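Local coordinates for protein 1,3-alpha-isomaltosidase (Kribbella flavida DSM 17836, PDB 5X3I) that hydrolyses the alpha-1,3-glucosidic linkages of the cyclic tetrasaccharide cyclobis-(1-6)-alpha-nigerosyl inside the cell, yielding isomaltose, at residues A[196-208]-A[244-256]. The protein carries 1 engineered substitution. Numbering follows the deposited sequence.
Sequences LDQRGRELDAVVF and SRRTWYSSAGNEL
Leu203 and Tyr249 form an antiparallel hydrogen-bonded pair between strands 202-205 and 247-252, followed by the non-hydrogen-bonded pair Asp204-Trp248. Leu203 N reaches Tyr249 O at 2.9 Å, and Tyr249 N returns to Leu203 O at 2.6 Å; Ala205 N adds a bond to Thr247 O. The type II turn 198-201 is pinned by a side chain: Ser251 OG accepts an almost straight bond from Gly200 N (2.6 Å) and donates to a water shared by Gln198 O and Arg201 O. Arg199 passes NH2 to Gly253 O in the guanidinium plane (2.7 Å), while a second water links its NE to that carbonyl.

At the other end lies a salt bridge. With CG anti to the backbone N (chi1 -166°), the extended Arg246 grips Asp204 side-on, NH2 at 2.8 Å from Asp204 OD2 and NE at 3.1 Å from it, the flat groups 52° apart. Val206 CG1 covers one guanidinium face, Arg246 CG lies over a Trp248 face, and Tyr33 OH bonds Asp204 OD1. With an alanine replacing Arg246, Asp204 OD2 would probably lose both donors, Pro32 O its bond from NH1, and Val206 CG1 the guanidinium beside it.

Among apolar contacts, Leu203 CD2 meets Tyr249 CB at 3.8 Å and Ala205 CB approaches the Tyr249 ring edge.

Strand 202-205, within family 31's galactose mutarotase-like N-terminal domain, edges an antiparallel sheet; strand 255-261 flanks 247-252 across from it, and Pro223 and Pro225 pack against Ala205 and Tyr249.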
# COMPACT_ATOMS: atom_id res chain seq x y z
N LEU A 196 -7.03 15.06 -1.92
CA LEU A 196 -5.73 15.61 -2.28
C LEU A 196 -5.22 16.54 -1.17
O LEU A 196 -4.10 16.41 -0.69
CB LEU A 196 -5.82 16.37 -3.61
CG LEU A 196 -4.51 16.97 -4.12
CD1 LEU A 196 -3.60 15.88 -4.66
CD2 LEU A 196 -4.78 18.01 -5.18
N ASP A 197 -6.07 17.48 -0.76
CA ASP A 197 -5.75 18.41 0.32
C ASP A 197 -6.22 17.85 1.66
O ASP A 197 -7.40 17.59 1.83
CB ASP A 197 -6.38 19.77 0.04
CG ASP A 197 -6.29 20.73 1.21
OD1 ASP A 197 -5.37 20.62 2.06
OD2 ASP A 197 -7.14 21.63 1.26
N GLN A 198 -5.30 17.64 2.59
CA GLN A 198 -5.62 17.01 3.87
C GLN A 198 -5.95 18.00 5.00
O GLN A 198 -6.19 17.60 6.13
CB GLN A 198 -4.48 16.10 4.32
CG GLN A 198 -4.31 14.82 3.49
CD GLN A 198 -5.47 13.87 3.68
OE1 GLN A 198 -5.88 13.58 4.81
NE2 GLN A 198 -6.01 13.37 2.58
N ARG A 199 -5.93 19.30 4.69
CA ARG A 199 -6.17 20.30 5.72
C ARG A 199 -7.58 20.18 6.30
O ARG A 199 -8.55 20.08 5.57
CB ARG A 199 -5.94 21.71 5.18
CG ARG A 199 -5.97 22.77 6.28
CD ARG A 199 -5.45 24.12 5.81
NE ARG A 199 -5.47 25.10 6.89
CZ ARG A 199 -4.98 26.33 6.80
NH1 ARG A 199 -4.43 26.75 5.67
NH2 ARG A 199 -5.04 27.15 7.84
N GLY A 200 -7.66 20.17 7.62
CA GLY A 200 -8.94 20.08 8.30
C GLY A 200 -9.26 18.66 8.73
O GLY A 200 -10.29 18.40 9.34
N ARG A 201 -8.36 17.74 8.43
CA ARG A 201 -8.62 16.32 8.66
C ARG A 201 -7.71 15.75 9.72
O ARG A 201 -6.62 16.26 9.96
CB ARG A 201 -8.45 15.51 7.37
CG ARG A 201 -9.40 15.89 6.27
CD ARG A 201 -9.19 15.04 5.02
NE ARG A 201 -10.21 15.34 4.03
CZ ARG A 201 -11.27 14.58 3.81
NH1 ARG A 201 -11.46 13.47 4.51
NH2 ARG A 201 -12.15 14.93 2.89
N GLU A 202 -8.17 14.69 10.36
CA GLU A 202 -7.33 13.87 11.20
C GLU A 202 -6.87 12.63 10.42
O GLU A 202 -7.69 11.96 9.80
CB GLU A 202 -8.06 13.45 12.46
CG GLU A 202 -8.35 14.61 13.41
CD GLU A 202 -9.04 14.16 14.67
OE1 GLU A 202 -8.69 14.67 15.75
OE2 GLU A 202 -9.93 13.29 14.58
N LEU A 203 -5.58 12.34 10.48
CA LEU A 203 -5.00 11.21 9.77
C LEU A 203 -3.73 10.78 10.47
O LEU A 203 -3.22 11.50 11.33
CB LEU A 203 -4.70 11.55 8.30
CG LEU A 203 -3.60 12.57 8.01
CD1 LEU A 203 -2.92 12.29 6.66
CD2 LEU A 203 -4.14 13.97 8.02
N ASP A 204 -3.23 9.58 10.14
CA ASP A 204 -1.95 9.16 10.67
C ASP A 204 -1.09 8.50 9.58
O ASP A 204 -1.53 8.36 8.45
CB ASP A 204 -2.15 8.21 11.86
CG ASP A 204 -2.83 6.89 11.49
OD1 ASP A 204 -3.28 6.69 10.34
OD2 ASP A 204 -2.92 6.03 12.39
N ALA A 205 0.15 8.14 9.91
CA ALA A 205 0.96 7.40 8.98
C ALA A 205 1.42 6.10 9.59
O ALA A 205 2.37 6.07 10.37
CB ALA A 205 2.16 8.24 8.57
N VAL A 206 0.79 5.01 9.17
CA VAL A 206 1.20 3.68 9.57
C VAL A 206 0.80 2.68 8.48
O VAL A 206 -0.32 2.73 7.96
CB VAL A 206 0.59 3.28 10.95
CG1 VAL A 206 -0.94 3.34 10.93
CG2 VAL A 206 1.06 1.91 11.37
N VAL A 207 1.69 1.74 8.20
CA VAL A 207 1.42 0.78 7.15
C VAL A 207 0.32 -0.15 7.62
O VAL A 207 0.42 -0.75 8.68
CB VAL A 207 2.67 -0.03 6.78
CG1 VAL A 207 2.32 -1.14 5.79
CG2 VAL A 207 3.73 0.89 6.21
N PHE A 208 -0.74 -0.25 6.83
CA PHE A 208 -1.85 -1.11 7.21
C PHE A 208 -2.55 -1.66 5.98
O PHE A 208 -2.72 -0.94 5.00
CB PHE A 208 -2.86 -0.34 8.07
CG PHE A 208 -4.08 -1.12 8.44
CD1 PHE A 208 -4.01 -2.12 9.39
CD2 PHE A 208 -5.30 -0.84 7.86
CE1 PHE A 208 -5.13 -2.84 9.74
CE2 PHE A 208 -6.42 -1.55 8.20
CZ PHE A 208 -6.35 -2.55 9.14
N SER A 244 10.49 6.14 11.18
CA SER A 244 9.58 5.12 10.68
C SER A 244 8.55 4.71 11.75
O SER A 244 7.75 3.81 11.53
CB SER A 244 10.34 3.91 10.15
OG SER A 244 11.27 3.41 11.07
N ARG A 245 8.59 5.35 12.92
CA ARG A 245 7.57 5.12 13.94
C ARG A 245 6.26 5.78 13.53
O ARG A 245 6.24 6.63 12.67
CB ARG A 245 8.03 5.62 15.32
CG ARG A 245 9.20 4.85 15.89
CD ARG A 245 9.54 5.21 17.33
NE ARG A 245 10.71 4.45 17.75
CZ ARG A 245 11.96 4.84 17.58
NH1 ARG A 245 12.22 6.02 17.03
NH2 ARG A 245 12.95 4.07 17.98
N ARG A 246 5.16 5.35 14.14
CA ARG A 246 3.85 5.93 13.86
C ARG A 246 3.84 7.44 14.13
O ARG A 246 4.48 7.93 15.06
CB ARG A 246 2.78 5.22 14.70
CG ARG A 246 1.34 5.49 14.29
CD ARG A 246 0.40 4.41 14.84
NE ARG A 246 -0.98 4.56 14.38
CZ ARG A 246 -1.97 3.74 14.72
NH1 ARG A 246 -1.74 2.70 15.52
NH2 ARG A 246 -3.19 3.95 14.25
N THR A 247 3.12 8.17 13.28
CA THR A 247 2.87 9.59 13.44
C THR A 247 1.41 9.90 13.17
O THR A 247 0.77 9.19 12.40
CB THR A 247 3.72 10.45 12.49
OG1 THR A 247 3.45 10.06 11.13
CG2 THR A 247 5.20 10.31 12.78
N TRP A 248 0.90 10.96 13.79
CA TRP A 248 -0.51 11.37 13.68
C TRP A 248 -0.62 12.84 13.29
O TRP A 248 0.22 13.66 13.65
CB TRP A 248 -1.26 11.15 14.99
CG TRP A 248 -1.38 9.75 15.48
CD1 TRP A 248 -2.46 8.92 15.34
CD2 TRP A 248 -0.42 9.02 16.24
NE1 TRP A 248 -2.21 7.72 15.95
CE2 TRP A 248 -0.96 7.76 16.51
CE3 TRP A 248 0.86 9.32 16.71
CZ2 TRP A 248 -0.28 6.79 17.23
CZ3 TRP A 248 1.54 8.35 17.42
CH2 TRP A 248 0.97 7.10 17.67
N TYR A 249 -1.68 13.19 12.58
CA TYR A 249 -1.81 14.54 12.05
C TYR A 249 -3.23 15.06 12.22
O TYR A 249 -4.20 14.32 12.05
CB TYR A 249 -1.41 14.56 10.57
CG TYR A 249 -0.02 14.06 10.35
CD1 TYR A 249 0.23 12.71 10.16
CD2 TYR A 249 1.06 14.92 10.38
CE1 TYR A 249 1.50 12.24 9.99
CE2 TYR A 249 2.34 14.46 10.20
CZ TYR A 249 2.55 13.12 10.00
OH TYR A 249 3.83 12.65 9.85
N SER A 250 -3.34 16.32 12.59
CA SER A 250 -4.63 17.00 12.59
C SER A 250 -4.43 18.48 12.33
O SER A 250 -3.46 19.08 12.77
CB SER A 250 -5.36 16.79 13.92
OG SER A 250 -4.65 17.39 14.97
N SER A 251 -5.35 19.08 11.60
CA SER A 251 -5.25 20.51 11.39
C SER A 251 -6.60 21.18 11.66
O SER A 251 -7.65 20.67 11.29
CB SER A 251 -4.73 20.83 9.98
OG SER A 251 -5.50 20.18 8.99
N ALA A 252 -6.54 22.29 12.35
CA ALA A 252 -7.69 23.15 12.57
C ALA A 252 -7.14 24.56 12.67
O ALA A 252 -6.02 24.76 13.13
CB ALA A 252 -8.44 22.76 13.83
N GLY A 253 -7.92 25.53 12.21
CA GLY A 253 -7.44 26.90 12.18
C GLY A 253 -6.15 27.03 11.40
O GLY A 253 -6.00 26.48 10.31
N ASN A 254 -5.22 27.77 11.97
CA ASN A 254 -3.94 28.07 11.35
C ASN A 254 -2.80 27.14 11.77
O ASN A 254 -1.64 27.44 11.53
CB ASN A 254 -3.56 29.52 11.59
CG ASN A 254 -4.08 30.43 10.50
OD1 ASN A 254 -4.03 30.09 9.31
ND2 ASN A 254 -4.61 31.59 10.88
N GLU A 255 -3.11 26.07 12.49
CA GLU A 255 -2.07 25.14 12.91
C GLU A 255 -2.23 23.69 12.44
O GLU A 255 -3.31 23.13 12.45
CB GLU A 255 -1.97 25.16 14.43
CG GLU A 255 -1.45 26.47 14.99
CD GLU A 255 -1.22 26.39 16.48
OE1 GLU A 255 -0.11 26.75 16.94
OE2 GLU A 255 -2.15 25.95 17.18
N LEU A 256 -1.11 23.09 12.05
CA LEU A 256 -1.05 21.65 11.81
C LEU A 256 -0.38 20.97 12.99
O LEU A 256 0.79 21.21 13.27
CB LEU A 256 -0.28 21.33 10.52
CG LEU A 256 0.13 19.86 10.34
CD1 LEU A 256 -1.09 18.96 10.19
CD2 LEU A 256 1.07 19.69 9.16
O HOH W 1 -4.53 17.66 8.63
O HOH W 2 -6.74 24.21 9.22
O HOH W 3 4.86 7.71 10.45